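Local coordinates for protein putative rubredoxin reductase (Rhodopseudomonas palustris, PDB 3FG2) that probably passes electrons from NADH through its bound FAD to the ferredoxin that serves the cytochrome P450 CYP199A2, at residues M79-R84 against K88-S93; D260-T265 against A304-G309. All coordinates share one frame; numbering follows the deposited sequence.

Interaction 1 of 2, residues M79-R84 against K88-S93. With FAD (flavin-adenine dinucleotide), chain B.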
ATOM      1  N   MET A  79       9.742  -5.072 -18.308  1.00 36.28           N
ATOM      2  CA  MET A  79       9.735  -6.469 -18.735  1.00 36.65           C
ATOM      3  C   MET A  79       8.357  -6.757 -19.311  1.00 36.39           C
ATOM      4  O   MET A  79       7.351  -6.252 -18.809  1.00 35.82           O
ATOM      5  CB  MET A  79      10.039  -7.439 -17.576  1.00 35.84           C
ATOM      6  CG  MET A  79       8.887  -7.739 -16.615  1.00 37.20           C
ATOM      7  SD  MET A  79       8.805  -9.508 -16.112  1.00 34.36           S
ATOM      8  CE  MET A  79      10.057  -9.609 -14.985  1.00 37.06           C
ATOM      9  N   VAL A  80       8.316  -7.552 -20.376  1.00 35.34           N
ATOM     10  CA  VAL A  80       7.061  -7.894 -21.027  1.00 35.32           C
ATOM     11  C   VAL A  80       6.862  -9.401 -21.129  1.00 35.72           C
ATOM     12  O   VAL A  80       5.737  -9.876 -21.279  1.00 36.23           O
ATOM     13  CB  VAL A  80       7.003  -7.306 -22.444  1.00 35.57           C
ATOM     14  CG1 VAL A  80       7.013  -5.787 -22.377  1.00 37.47           C
ATOM     15  CG2 VAL A  80       8.194  -7.795 -23.254  1.00 36.04           C
ATOM     16  N   SER A  81       7.958 -10.147 -21.041  1.00 35.11           N
ATOM     17  CA  SER A  81       7.905 -11.598 -21.146  1.00 35.72           C
ATOM     18  C   SER A  81       9.031 -12.276 -20.374  1.00 34.24           C
ATOM     19  O   SER A  81      10.081 -11.681 -20.138  1.00 34.17           O
ATOM     20  CB  SER A  81       7.984 -12.007 -22.620  1.00 36.86           C
ATOM     21  OG  SER A  81       8.041 -13.416 -22.757  1.00 41.35           O
ATOM     22  N   ILE A  82       8.810 -13.524 -19.985  1.00 33.71           N
ATOM     23  CA  ILE A  82       9.819 -14.277 -19.253  1.00 36.60           C
ATOM     24  C   ILE A  82      10.073 -15.654 -19.874  1.00 38.68           C
ATOM     25  O   ILE A  82       9.154 -16.472 -19.991  1.00 39.33           O
ATOM     26  CB  ILE A  82       9.406 -14.496 -17.791  1.00 34.82           C
ATOM     27  CG1 ILE A  82       9.219 -13.151 -17.092  1.00 32.91           C
ATOM     28  CG2 ILE A  82      10.465 -15.328 -17.078  1.00 34.97           C
ATOM     29  CD1 ILE A  82       8.680 -13.279 -15.696  1.00 30.31           C
ATOM     30  N   ASP A  83      11.321 -15.902 -20.271  1.00 40.08           N
ATOM     31  CA  ASP A  83      11.693 -17.186 -20.859  1.00 40.95           C
ATOM     32  C   ASP A  83      12.324 -18.014 -19.753  1.00 41.09           C
ATOM     33  O   ASP A  83      13.541 -18.006 -19.579  1.00 41.12           O
ATOM     34  CB  ASP A  83      12.707 -16.995 -21.991  1.00 41.43           C
ATOM     35  CG  ASP A  83      13.009 -18.294 -22.733  1.00 41.35           C
ATOM     36  OD1 ASP A  83      12.698 -19.383 -22.200  1.00 40.22           O
ATOM     37  OD2 ASP A  83      13.568 -18.222 -23.848  1.00 42.14           O
ATOM     38  N   ARG A  84      11.491 -18.714 -18.997  1.00 41.77           N
ATOM     39  CA  ARG A  84      11.977 -19.521 -17.891  1.00 43.30           C
ATOM     40  C   ARG A  84      12.991 -20.564 -18.332  1.00 46.37           C
ATOM     41  O   ARG A  84      14.035 -20.719 -17.698  1.00 47.49           O
ATOM     42  CB  ARG A  84      10.806 -20.203 -17.186  1.00 40.11           C
ATOM     43  CG  ARG A  84       9.864 -19.247 -16.485  1.00 36.40           C
ATOM     44  CD  ARG A  84       8.595 -19.967 -16.056  1.00 34.10           C
ATOM     45  NE  ARG A  84       8.865 -21.070 -15.142  1.00 30.47           N
ATOM     46  CZ  ARG A  84       7.980 -22.007 -14.827  1.00 30.27           C
ATOM     47  NH1 ARG A  84       6.765 -21.974 -15.358  1.00 30.52           N
ATOM     48  NH2 ARG A  84       8.305 -22.971 -13.977  1.00 27.78           N
ATOM     49  N   LYS A  88      15.880 -16.154 -19.526  1.00 49.65           N
ATOM     50  CA  LYS A  88      16.085 -14.843 -20.120  1.00 49.64           C
ATOM     51  C   LYS A  88      14.880 -13.948 -19.865  1.00 48.80           C
ATOM     52  O   LYS A  88      13.732 -14.401 -19.885  1.00 47.12           O
ATOM     53  CB  LYS A  88      16.325 -14.981 -21.624  1.00 52.06           C
ATOM     54  CG  LYS A  88      17.662 -15.616 -21.979  1.00 55.00           C
ATOM     55  CD  LYS A  88      17.622 -16.274 -23.355  1.00 58.15           C
ATOM     56  CE  LYS A  88      17.229 -15.297 -24.454  1.00 59.67           C
ATOM     57  NZ  LYS A  88      17.131 -15.980 -25.779  1.00 60.32           N
ATOM     58  N   LEU A  89      15.165 -12.674 -19.619  1.00 48.23           N
ATOM     59  CA  LEU A  89      14.153 -11.669 -19.340  1.00 47.65           C
ATOM     60  C   LEU A  89      13.997 -10.832 -20.605  1.00 47.41           C
ATOM     61  O   LEU A  89      14.941 -10.189 -21.060  1.00 46.98           O
ATOM     62  CB  LEU A  89      14.613 -10.797 -18.160  1.00 47.75           C
ATOM     63  CG  LEU A  89      13.646  -9.919 -17.357  1.00 46.72           C
ATOM     64  CD1 LEU A  89      13.082  -8.820 -18.230  1.00 46.67           C
ATOM     65  CD2 LEU A  89      12.539 -10.780 -16.784  1.00 46.74           C
ATOM     66  N   LEU A  90      12.794 -10.858 -21.165  1.00 47.60           N
ATOM     67  CA  LEU A  90      12.481 -10.135 -22.391  1.00 47.42           C
ATOM     68  C   LEU A  90      11.891  -8.758 -22.083  1.00 46.89           C
ATOM     69  O   LEU A  90      10.761  -8.655 -21.613  1.00 47.00           O
ATOM     70  CB  LEU A  90      11.488 -10.971 -23.201  1.00 48.67           C
ATOM     71  CG  LEU A  90      11.330 -10.769 -24.710  1.00 50.87           C
ATOM     72  CD1 LEU A  90      10.527 -11.941 -25.266  1.00 50.88           C
ATOM     73  CD2 LEU A  90      10.649  -9.439 -25.020  1.00 51.40           C
ATOM     74  N   LEU A  91      12.655  -7.702 -22.345  1.00 46.56           N
ATOM     75  CA  LEU A  91      12.182  -6.345 -22.090  1.00 46.67           C
ATOM     76  C   LEU A  91      11.303  -5.858 -23.235  1.00 48.92           C
ATOM     77  O   LEU A  91      11.131  -6.553 -24.237  1.00 50.34           O
ATOM     78  CB  LEU A  91      13.359  -5.376 -21.924  1.00 44.85           C
ATOM     79  CG  LEU A  91      14.401  -5.602 -20.829  1.00 42.40           C
ATOM     80  CD1 LEU A  91      15.321  -4.386 -20.778  1.00 41.29           C
ATOM     81  CD2 LEU A  91      13.725  -5.809 -19.488  1.00 39.34           C
ATOM     82  N   ALA A  92      10.760  -4.652 -23.086  1.00 50.34           N
ATOM     83  CA  ALA A  92       9.895  -4.064 -24.104  1.00 50.64           C
ATOM     84  C   ALA A  92      10.706  -3.321 -25.162  1.00 51.22           C
ATOM     85  O   ALA A  92      10.252  -3.145 -26.289  1.00 52.27           O
ATOM     86  CB  ALA A  92       8.899  -3.117 -23.453  1.00 49.86           C
ATOM     87  N   SER A  93      11.903  -2.881 -24.792  1.00 51.32           N
ATOM     88  CA  SER A  93      12.771  -2.165 -25.719  1.00 51.10           C
ATOM     89  C   SER A  93      13.255  -3.118 -26.802  1.00 51.58           C
ATOM     90  O   SER A  93      13.920  -2.707 -27.755  1.00 52.18           O
ATOM     91  CB  SER A  93      13.982  -1.595 -24.979  1.00 51.12           C
ATOM     92  OG  SER A  93      14.735  -2.634 -24.374  1.00 51.78           O
TER
HETATM   93  PA  FAD B 449       5.407  -0.506  -5.853  1.00 26.04           P
HETATM   94  O1A FAD B 449       4.069  -0.225  -6.435  1.00 24.05           O
HETATM   95  O2A FAD B 449       6.029   0.396  -5.057  1.00 25.47           O
HETATM   96  O5B FAD B 449       6.254  -0.505  -7.136  1.00 24.90           O
HETATM   97  C5B FAD B 449       6.005  -1.359  -8.297  1.00 25.89           C
HETATM   98  C4B FAD B 449       6.913  -0.773  -9.400  1.00 25.82           C
HETATM   99  O4B FAD B 449       7.065  -1.818 -10.434  1.00 24.46           O
HETATM  100  C3B FAD B 449       6.357   0.459 -10.137  1.00 27.30           C
HETATM  101  O3B FAD B 449       7.232   1.530 -10.303  1.00 30.34           O
HETATM  102  C2B FAD B 449       5.793  -0.155 -11.387  1.00 27.08           C
HETATM  103  O2B FAD B 449       5.591   0.761 -12.418  1.00 27.50           O
HETATM  104  C1B FAD B 449       6.870  -1.144 -11.720  1.00 27.42           C
HETATM  105  N9A FAD B 449       6.519  -2.245 -12.621  1.00 28.16           N
HETATM  106  C8A FAD B 449       5.323  -2.913 -12.685  1.00 28.21           C
HETATM  107  N7A FAD B 449       5.310  -3.862 -13.614  1.00 29.32           N
HETATM  108  C5A FAD B 449       6.548  -3.819 -14.185  1.00 29.92           C
HETATM  109  C6A FAD B 449       7.160  -4.611 -15.276  1.00 31.86           C
HETATM  110  N6A FAD B 449       6.548  -5.572 -15.928  1.00 33.57           N
HETATM  111  N1A FAD B 449       8.462  -4.268 -15.579  1.00 32.68           N
HETATM  112  C2A FAD B 449       9.141  -3.270 -14.922  1.00 32.09           C
HETATM  113  N3A FAD B 449       8.656  -2.500 -13.919  1.00 31.63           N
HETATM  114  C4A FAD B 449       7.351  -2.812 -13.584  1.00 29.84           C
HETATM  115  N1  FAD B 449       2.032   1.789   2.781  1.00 20.90           N
HETATM  116  C2  FAD B 449       2.289   2.035   4.066  1.00 21.55           C
HETATM  117  O2  FAD B 449       2.696   1.181   4.794  1.00 21.84           O
HETATM  118  N3  FAD B 449       2.097   3.333   4.644  1.00 21.24           N
HETATM  119  C4  FAD B 449       1.638   4.400   3.890  1.00 23.27           C
HETATM  120  O4  FAD B 449       1.493   5.489   4.414  1.00 25.16           O
HETATM  121  C4X FAD B 449       1.358   4.143   2.480  1.00 22.39           C
HETATM  122  N5  FAD B 449       0.916   5.150   1.690  1.00 22.12           N
HETATM  123  C5X FAD B 449       0.668   4.877   0.356  1.00 20.30           C
HETATM  124  C6  FAD B 449       0.217   5.951  -0.462  1.00 19.35           C
HETATM  125  C7  FAD B 449      -0.049   5.777  -1.805  1.00 18.35           C
HETATM  126  C7M FAD B 449      -0.527   6.954  -2.632  1.00 18.38           C
HETATM  127  C8  FAD B 449       0.132   4.456  -2.418  1.00 18.14           C
HETATM  128  C8M FAD B 449      -0.137   4.193  -3.883  1.00 13.57           C
HETATM  129  C9  FAD B 449       0.574   3.383  -1.616  1.00 17.70           C
HETATM  130  C9A FAD B 449       0.846   3.581  -0.241  1.00 20.48           C
HETATM  131  N10 FAD B 449       1.320   2.523   0.643  1.00 21.33           N
HETATM  132  C10 FAD B 449       1.577   2.778   1.960  1.00 20.51           C
HETATM  133  C1' FAD B 449       1.518   1.179   0.045  1.00 18.76           C
HETATM  134  C2' FAD B 449       2.986   1.018  -0.455  1.00 20.47           C
HETATM  135  O2' FAD B 449       3.266   2.075  -1.347  1.00 21.53           O
HETATM  136  C3' FAD B 449       3.100  -0.330  -1.137  1.00 19.73           C
HETATM  137  O3' FAD B 449       2.834  -1.364  -0.195  1.00 19.89           O
HETATM  138  C4' FAD B 449       4.499  -0.506  -1.701  1.00 21.07           C
HETATM  139  O4' FAD B 449       4.795   0.544  -2.660  1.00 19.28           O
HETATM  140  C5' FAD B 449       4.577  -1.852  -2.379  1.00 21.06           C
HETATM  141  O5' FAD B 449       6.027  -1.979  -2.990  1.00 21.57           O
HETATM  142  P   FAD B 449       6.220  -2.719  -4.283  1.00 24.67           P
HETATM  143  O1P FAD B 449       7.759  -2.621  -4.478  1.00 26.46           O
HETATM  144  O2P FAD B 449       5.706  -4.015  -4.285  1.00 25.23           O
HETATM  145  O3P FAD B 449       5.541  -2.018  -5.377  1.00 26.60           O
HETATM  146  O   HOH W   1      16.070 -18.542 -25.877  1.00 49.61           O
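Strands 79-83 and 88-91 form a beta hairpin beside the adenine of FAD, with a classic beta bulge where Val-80 and Ser-81 both face Leu-90. Leu-90 O grips both amides of the bulge: Val-80 N lies 3.0 Å from Leu-90 O in a nearly straight bond (175°), while Ser-81 N reaches Leu-90 O at 3.2 Å, in the carbonyl plane. Toward the turn the ladder is regular, Asp-83 and Lys-88 exchanging two backbone bonds. Ile-82 and Leu-89 share the buried face, packed on Leu-102 of strand 101-104. Met-79 joins them: its CG stands between the backbone N and the carbonyl carbon (chi1 79°), and further bends in the chain bring Met-79 CE tightly against Leu-89 CD2 at 3.3 Å, a fit that suits a flexible, unbranched thioether. On the solvent side Val-80 CG2 packs against Leu-90 CD2 at 3.4 Å. Lys-88 NZ stays 4.6 Å from Asp-83 OD2; one water joins them, donating to the carboxylate and accepting from the lysine, while Asp-83 OD1 takes the amide of Gly-86 in the turn. Met-79 N donates to FAD N1A at 3.1 Å, and FAD N6A donates to Met-79 O, also at 3.1 Å. One residue's N-H and carbonyl thus read adenine without a polar side chain, and Met-79 CG adds apolar contact with the base.

Interaction 2 of 2, residues D260-T265 against A304-G309; sequences DQQLLT and AARLTG
Gln-262, third in a type I turn from Asp-260 to Leu-263, faces Arg-306 at the end of helix 293-306 with their CA atoms 8.0 Å apart, and a second type I turn carries the chain from Arg-306 to Gly-309. Arginine is long enough to span that distance. Its CG points opposite the backbone N (chi1 -164°), and a bend at chi3 (75°) turns the guanidinium to the loop. Gln-262 O sits at the guanidinium edge, in plane, 2.6 Å from Arg-306 NH1, but the angle of 119° makes this a weak hydrogen bond. Leu-264 CD2 covers one face, 2.9 Å above the guanidinium plane and offset toward its rim. The loop holds its own shape: Asp-260 OD1 accepts Gln-262 N at 2.9 Å, an Asx turn, and Leu-264 N at 3.1 Å from the opposite face of the carboxylate. Arg-306 NH2 also bonds Ser-271 OG on strand 270-272. An alanine here would probably leave Ser-271 OG and Gln-262 O without this donor and open a gap beside Leu-264. Leu-263 packs on Gln-299, Cys-302 and Val-303 of helix 293-306, so loop, strand and helix end meet here.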
ATOM      1  N   ASP A 260       6.147 -19.626  -1.956  1.00 27.73           N
ATOM      2  CA  ASP A 260       6.144 -20.374  -0.697  1.00 28.45           C
ATOM      3  C   ASP A 260       6.693 -19.558   0.477  1.00 29.04           C
ATOM      4  O   ASP A 260       6.840 -18.344   0.374  1.00 29.71           O
ATOM      5  CB  ASP A 260       6.939 -21.684  -0.834  1.00 28.77           C
ATOM      6  CG  ASP A 260       8.395 -21.464  -1.222  1.00 28.83           C
ATOM      7  OD1 ASP A 260       8.912 -20.334  -1.055  1.00 28.26           O
ATOM      8  OD2 ASP A 260       9.027 -22.442  -1.688  1.00 30.91           O
ATOM      9  N   GLN A 261       6.991 -20.229   1.588  1.00 29.95           N
ATOM     10  CA  GLN A 261       7.511 -19.561   2.780  1.00 31.10           C
ATOM     11  C   GLN A 261       8.753 -18.718   2.517  1.00 30.48           C
ATOM     12  O   GLN A 261       9.004 -17.733   3.209  1.00 31.08           O
ATOM     13  CB  GLN A 261       7.846 -20.588   3.860  1.00 33.58           C
ATOM     14  CG  GLN A 261       6.652 -21.345   4.390  1.00 38.26           C
ATOM     15  CD  GLN A 261       7.040 -22.449   5.362  1.00 41.11           C
ATOM     16  OE1 GLN A 261       6.176 -23.143   5.901  1.00 43.27           O
ATOM     17  NE2 GLN A 261       8.342 -22.617   5.588  1.00 41.12           N
ATOM     18  N   GLN A 262       9.535 -19.104   1.519  1.00 29.29           N
ATOM     19  CA  GLN A 262      10.750 -18.370   1.217  1.00 29.50           C
ATOM     20  C   GLN A 262      10.589 -17.387   0.072  1.00 28.94           C
ATOM     21  O   GLN A 262      11.577 -16.878  -0.464  1.00 30.45           O
ATOM     22  CB  GLN A 262      11.889 -19.350   0.940  1.00 32.14           C
ATOM     23  CG  GLN A 262      12.470 -19.952   2.216  1.00 35.35           C
ATOM     24  CD  GLN A 262      13.374 -21.139   1.949  1.00 39.52           C
ATOM     25  OE1 GLN A 262      14.164 -21.137   1.001  1.00 42.18           O
ATOM     26  NE2 GLN A 262      13.274 -22.158   2.796  1.00 39.48           N
ATOM     27  N   LEU A 263       9.336 -17.120  -0.288  1.00 27.60           N
ATOM     28  CA  LEU A 263       9.003 -16.179  -1.351  1.00 27.11           C
ATOM     29  C   LEU A 263       9.508 -16.629  -2.719  1.00 26.81           C
ATOM     30  O   LEU A 263       9.860 -15.812  -3.573  1.00 25.39           O
ATOM     31  CB  LEU A 263       9.550 -14.788  -0.994  1.00 26.15           C
ATOM     32  CG  LEU A 263       9.231 -14.404   0.463  1.00 25.55           C
ATOM     33  CD1 LEU A 263       9.816 -13.045   0.813  1.00 24.44           C
ATOM     34  CD2 LEU A 263       7.728 -14.408   0.654  1.00 23.50           C
ATOM     35  N   LEU A 264       9.527 -17.946  -2.915  1.00 28.10           N
ATOM     36  CA  LEU A 264       9.959 -18.547  -4.171  1.00 27.34           C
ATOM     37  C   LEU A 264       8.757 -19.080  -4.933  1.00 27.12           C
ATOM     38  O   LEU A 264       7.852 -19.672  -4.338  1.00 23.65           O
ATOM     39  CB  LEU A 264      10.923 -19.708  -3.907  1.00 29.12           C
ATOM     40  CG  LEU A 264      12.384 -19.369  -3.612  1.00 30.15           C
ATOM     41  CD1 LEU A 264      13.097 -20.585  -3.025  1.00 31.21           C
ATOM     42  CD2 LEU A 264      13.060 -18.908  -4.898  1.00 31.32           C
ATOM     43  N   THR A 265       8.746 -18.859  -6.245  1.00 27.42           N
ATOM     44  CA  THR A 265       7.660 -19.361  -7.082  1.00 28.47           C
ATOM     45  C   THR A 265       7.927 -20.844  -7.302  1.00 30.92           C
ATOM     46  O   THR A 265       8.853 -21.406  -6.716  1.00 31.48           O
ATOM     47  CB  THR A 265       7.636 -18.690  -8.459  1.00 27.74           C
ATOM     48  OG1 THR A 265       8.835 -19.033  -9.169  1.00 24.41           O
ATOM     49  CG2 THR A 265       7.527 -17.167  -8.316  1.00 25.50           C
ATOM     50  N   ALA A 304      16.946 -11.131  -0.082  1.00 33.23           N
ATOM     51  CA  ALA A 304      18.352 -10.755  -0.129  1.00 33.90           C
ATOM     52  C   ALA A 304      19.151 -11.686   0.775  1.00 36.22           C
ATOM     53  O   ALA A 304      20.254 -12.110   0.429  1.00 37.69           O
ATOM     54  CB  ALA A 304      18.526  -9.322   0.323  1.00 33.14           C
ATOM     55  N   ALA A 305      18.583 -12.010   1.932  1.00 36.41           N
ATOM     56  CA  ALA A 305      19.248 -12.886   2.884  1.00 37.11           C
ATOM     57  C   ALA A 305      19.387 -14.290   2.317  1.00 38.24           C
ATOM     58  O   ALA A 305      20.395 -14.965   2.538  1.00 38.98           O
ATOM     59  CB  ALA A 305      18.470 -12.922   4.189  1.00 36.02           C
ATOM     60  N   ARG A 306      18.372 -14.724   1.579  1.00 38.76           N
ATOM     61  CA  ARG A 306      18.390 -16.058   0.988  1.00 39.72           C
ATOM     62  C   ARG A 306      19.425 -16.158  -0.128  1.00 39.32           C
ATOM     63  O   ARG A 306      20.299 -17.022  -0.106  1.00 39.11           O
ATOM     64  CB  ARG A 306      17.010 -16.403   0.425  1.00 40.47           C
ATOM     65  CG  ARG A 306      16.807 -17.884   0.132  1.00 40.91           C
ATOM     66  CD  ARG A 306      15.503 -18.105  -0.609  1.00 42.09           C
ATOM     67  NE  ARG A 306      15.633 -17.680  -1.997  1.00 43.70           N
ATOM     68  CZ  ARG A 306      14.700 -17.033  -2.679  1.00 41.17           C
ATOM     69  NH1 ARG A 306      13.546 -16.719  -2.107  1.00 40.33           N
ATOM     70  NH2 ARG A 306      14.929 -16.703  -3.942  1.00 42.88           N
ATOM     71  N   LEU A 307      19.325 -15.264  -1.103  1.00 40.48           N
ATOM     72  CA  LEU A 307      20.239 -15.272  -2.237  1.00 41.16           C
ATOM     73  C   LEU A 307      21.699 -15.089  -1.838  1.00 41.02           C
ATOM     74  O   LEU A 307      22.580 -15.086  -2.703  1.00 41.31           O
ATOM     75  CB  LEU A 307      19.842 -14.183  -3.236  1.00 41.92           C
ATOM     76  CG  LEU A 307      18.425 -14.271  -3.805  1.00 41.59           C
ATOM     77  CD1 LEU A 307      18.180 -13.117  -4.769  1.00 42.78           C
ATOM     78  CD2 LEU A 307      18.244 -15.602  -4.510  1.00 43.39           C
ATOM     79  N   THR A 308      21.961 -14.933  -0.540  1.00 40.29           N
ATOM     80  CA  THR A 308      23.330 -14.756  -0.071  1.00 38.67           C
ATOM     81  C   THR A 308      23.732 -15.728   1.026  1.00 40.11           C
ATOM     82  O   THR A 308      24.790 -15.556   1.630  1.00 42.92           O
ATOM     83  CB  THR A 308      23.601 -13.324   0.470  1.00 37.90           C
ATOM     84  OG1 THR A 308      22.881 -13.120   1.693  1.00 34.06           O
ATOM     85  CG2 THR A 308      23.196 -12.274  -0.553  1.00 36.53           C
ATOM     86  N   GLY A 309      22.912 -16.737   1.304  1.00 39.18           N
ATOM     87  CA  GLY A 309      23.307 -17.672   2.341  1.00 40.42           C
ATOM     88  C   GLY A 309      22.250 -18.285   3.235  1.00 41.37           C
ATOM     89  O   GLY A 309      21.992 -19.487   3.142  1.00 43.07           O
TER

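Following the chain from its N terminus, interaction 1 comes first and closes a short hairpin, whose two segments have three residues between them. Its two strands and strand 96-98 make a small antiparallel sheet, after which the chain enters strand 101-104 of the FAD-binding parallel sheet. Interaction 2 opens much later and closes a longer loop of 38 residues, which holds strands 270-272, 277-281 and 286-288 and most of helix 293-306. The two are in series, neither nested nor crossed, with centres 22 Å apart and nearest atoms about 6 Å apart. A salt bridge from Arg-84 to Asp-267, just beyond 260-265, connects the hairpin end with the loop that enters edge strand 270-272.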